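Side-chain contact in succinate-semialdehyde dehydrogenase (Synechococcus sp., PDB 4ITA), which probably oxidises succinic semialdehyde to succinate with NADP+ as cofactor, as a member of the aldehyde dehydrogenase family: residues V238-A243 and F370-L375. Sequence-based numbering, arbitrary orientation.
Sequences VVFPSA and FTVKDL. With EDO (1,2-ethanediol), chain L.
Phe240 carries this contact, reaching across with its ring to Val372, Asp374 and Leu375. The first segment starts with Val238 and Val239, which end strand 235-239 beside strand 267-273. Just past the strand, CB of Phe240 points toward 370-375, and the ring atoms CE1, CZ and CE2 lie against the second segment. The far end of the ring meets backbone edge-on. CZ of Phe240 lies 3.6 Å from Asp374 O, which sits near the ring plane. Phe240 CE2 is 3.7 Å from Leu375 N, also at the ring edge. Side chains close in around this: Leu375 brings CB to 4.1 Å from Phe240 CE2, while Val372 CG2 approaches Phe240 CE1 obliquely at 4.2 Å. His273 and Phe404 add edge-to-face ring contacts. Cut back to an alanine, this position would probably lose the ring that links Val372 CG2 to Leu375 CB, opening a gap between the strand end and the start of helix 375-383. After Phe240 the chain folds into a type I turn, closed by Ala243 N bonding to Phe240 O at 3.0 Å; Ser242 OG ties that turn to Asn396 and Thr395. Across the contact, Asp374 has CG between its backbone N and carbonyl carbon (chi1 58°), and from there OD1 caps the helix by accepting from Gln377 N. Its OD2 takes a 2.6 Å hydrogen bond from O1 of an ethanediol, probably picked up from the crystallisation liquor. Strands 235-239 and 366-372 flank strand 267-273 in one mostly parallel sheet, and 366-372 runs through the N-cap Asp374 into helix 375-383, a strand-to-helix connection of an alpha/beta domain in the aldehyde dehydrogenase family.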
loop_
_atom_site.group_PDB
_atom_site.type_symbol
_atom_site.label_atom_id
_atom_site.label_comp_id
_atom_site.label_asym_id
_atom_site.label_seq_id
_atom_site.Cartn_x
_atom_site.Cartn_y
_atom_site.Cartn_z
ATOM N N VAL A 238 -28.255 5.431 7.935
ATOM C CA VAL A 238 -28.764 6.487 8.797
ATOM C C VAL A 238 -29.946 7.160 8.130
ATOM O O VAL A 238 -29.858 7.565 6.975
ATOM C CB VAL A 238 -27.668 7.534 9.083
ATOM C CG1 VAL A 238 -28.174 8.541 10.093
ATOM C CG2 VAL A 238 -26.390 6.867 9.612
ATOM N N VAL A 239 -31.062 7.262 8.850
ATOM C CA VAL A 239 -32.272 7.846 8.285
ATOM C C VAL A 239 -32.742 9.028 9.115
ATOM O O VAL A 239 -33.073 8.876 10.289
ATOM C CB VAL A 239 -33.402 6.805 8.161
ATOM C CG1 VAL A 239 -34.614 7.416 7.460
ATOM C CG2 VAL A 239 -32.914 5.581 7.394
ATOM N N PHE A 240 -32.767 10.203 8.499
ATOM C CA PHE A 240 -33.097 11.437 9.209
ATOM C C PHE A 240 -34.467 12.003 8.796
ATOM O O PHE A 240 -35.070 11.523 7.832
ATOM C CB PHE A 240 -31.929 12.436 9.096
ATOM C CG PHE A 240 -31.073 12.476 10.328
ATOM C CD1 PHE A 240 -30.689 11.293 10.948
ATOM C CD2 PHE A 240 -30.672 13.679 10.886
ATOM C CE1 PHE A 240 -29.919 11.309 12.090
ATOM C CE2 PHE A 240 -29.898 13.699 12.037
ATOM C CZ PHE A 240 -29.524 12.515 12.642
ATOM N N PRO A 241 -34.983 12.998 9.544
ATOM C CA PRO A 241 -36.396 13.364 9.358
ATOM C C PRO A 241 -36.803 13.889 7.976
ATOM O O PRO A 241 -37.977 13.765 7.619
ATOM C CB PRO A 241 -36.619 14.435 10.431
ATOM C CG PRO A 241 -35.618 14.108 11.493
ATOM C CD PRO A 241 -34.407 13.655 10.736
ATOM N N SER A 242 -35.874 14.445 7.208
ATOM C CA SER A 242 -36.217 14.959 5.885
ATOM C C SER A 242 -36.086 13.911 4.787
ATOM O O SER A 242 -36.268 14.213 3.611
ATOM C CB SER A 242 -35.366 16.176 5.534
ATOM O OG SER A 242 -33.994 15.833 5.430
ATOM N N ALA A 243 -35.773 12.676 5.166
ATOM C CA ALA A 243 -35.623 11.605 4.179
ATOM C C ALA A 243 -36.937 11.210 3.505
ATOM O O ALA A 243 -38.009 11.360 4.087
ATOM C CB ALA A 243 -34.996 10.387 4.832
ATOM N N PHE A 370 -31.219 1.082 15.841
ATOM C CA PHE A 370 -30.930 2.033 16.906
ATOM C C PHE A 370 -31.718 3.310 16.684
ATOM O O PHE A 370 -32.041 3.654 15.550
ATOM C CB PHE A 370 -29.443 2.389 16.885
ATOM C CG PHE A 370 -28.543 1.198 16.916
ATOM C CD1 PHE A 370 -28.086 0.694 18.122
ATOM C CD2 PHE A 370 -28.169 0.563 15.736
ATOM C CE1 PHE A 370 -27.261 -0.414 18.152
ATOM C CE2 PHE A 370 -27.353 -0.552 15.759
ATOM C CZ PHE A 370 -26.897 -1.044 16.966
ATOM N N THR A 371 -32.010 4.022 17.771
ATOM C CA THR A 371 -32.639 5.334 17.669
ATOM C C THR A 371 -31.695 6.403 18.213
ATOM O O THR A 371 -31.023 6.188 19.227
ATOM C CB THR A 371 -33.984 5.376 18.420
ATOM O OG1 THR A 371 -34.873 4.395 17.867
ATOM C CG2 THR A 371 -34.638 6.737 18.302
ATOM N N VAL A 372 -31.629 7.541 17.525
ATOM C CA VAL A 372 -30.792 8.659 17.956
ATOM C C VAL A 372 -31.587 9.965 17.952
ATOM O O VAL A 372 -32.639 10.056 17.321
ATOM C CB VAL A 372 -29.507 8.792 17.100
ATOM C CG1 VAL A 372 -28.630 7.555 17.257
ATOM C CG2 VAL A 372 -29.855 9.003 15.646
ATOM N N LYS A 373 -31.071 10.972 18.654
ATOM C CA LYS A 373 -31.807 12.214 18.872
ATOM C C LYS A 373 -31.375 13.371 17.985
ATOM O O LYS A 373 -32.125 14.331 17.800
ATOM C CB LYS A 373 -31.680 12.661 20.330
ATOM C CG LYS A 373 -32.484 11.851 21.315
ATOM C CD LYS A 373 -32.284 12.396 22.718
ATOM C CE LYS A 373 -32.869 11.462 23.763
ATOM N NZ LYS A 373 -34.322 11.238 23.544
ATOM N N ASP A 374 -30.156 13.305 17.462
ATOM C CA ASP A 374 -29.632 14.393 16.648
ATOM C C ASP A 374 -28.464 13.934 15.791
ATOM O O ASP A 374 -28.031 12.779 15.870
ATOM C CB ASP A 374 -29.250 15.618 17.513
ATOM C CG ASP A 374 -28.221 15.304 18.589
ATOM O OD1 ASP A 374 -27.390 14.391 18.416
ATOM O OD2 ASP A 374 -28.221 16.005 19.623
ATOM N N LEU A 375 -27.956 14.859 14.992
ATOM C CA LEU A 375 -26.877 14.590 14.057
ATOM C C LEU A 375 -25.579 14.119 14.730
ATOM O O LEU A 375 -24.959 13.150 14.279
ATOM C CB LEU A 375 -26.635 15.849 13.224
ATOM C CG LEU A 375 -25.618 15.763 12.096
ATOM C CD1 LEU A 375 -25.978 14.641 11.163
ATOM C CD2 LEU A 375 -25.587 17.077 11.346
HETATM C C1 EDO L . -25.886 18.339 20.753
HETATM O O1 EDO L . -25.913 17.234 19.842
HETATM C C2 EDO L . -24.565 19.069 20.581
HETATM O O2 EDO L . -23.495 18.114 20.596
#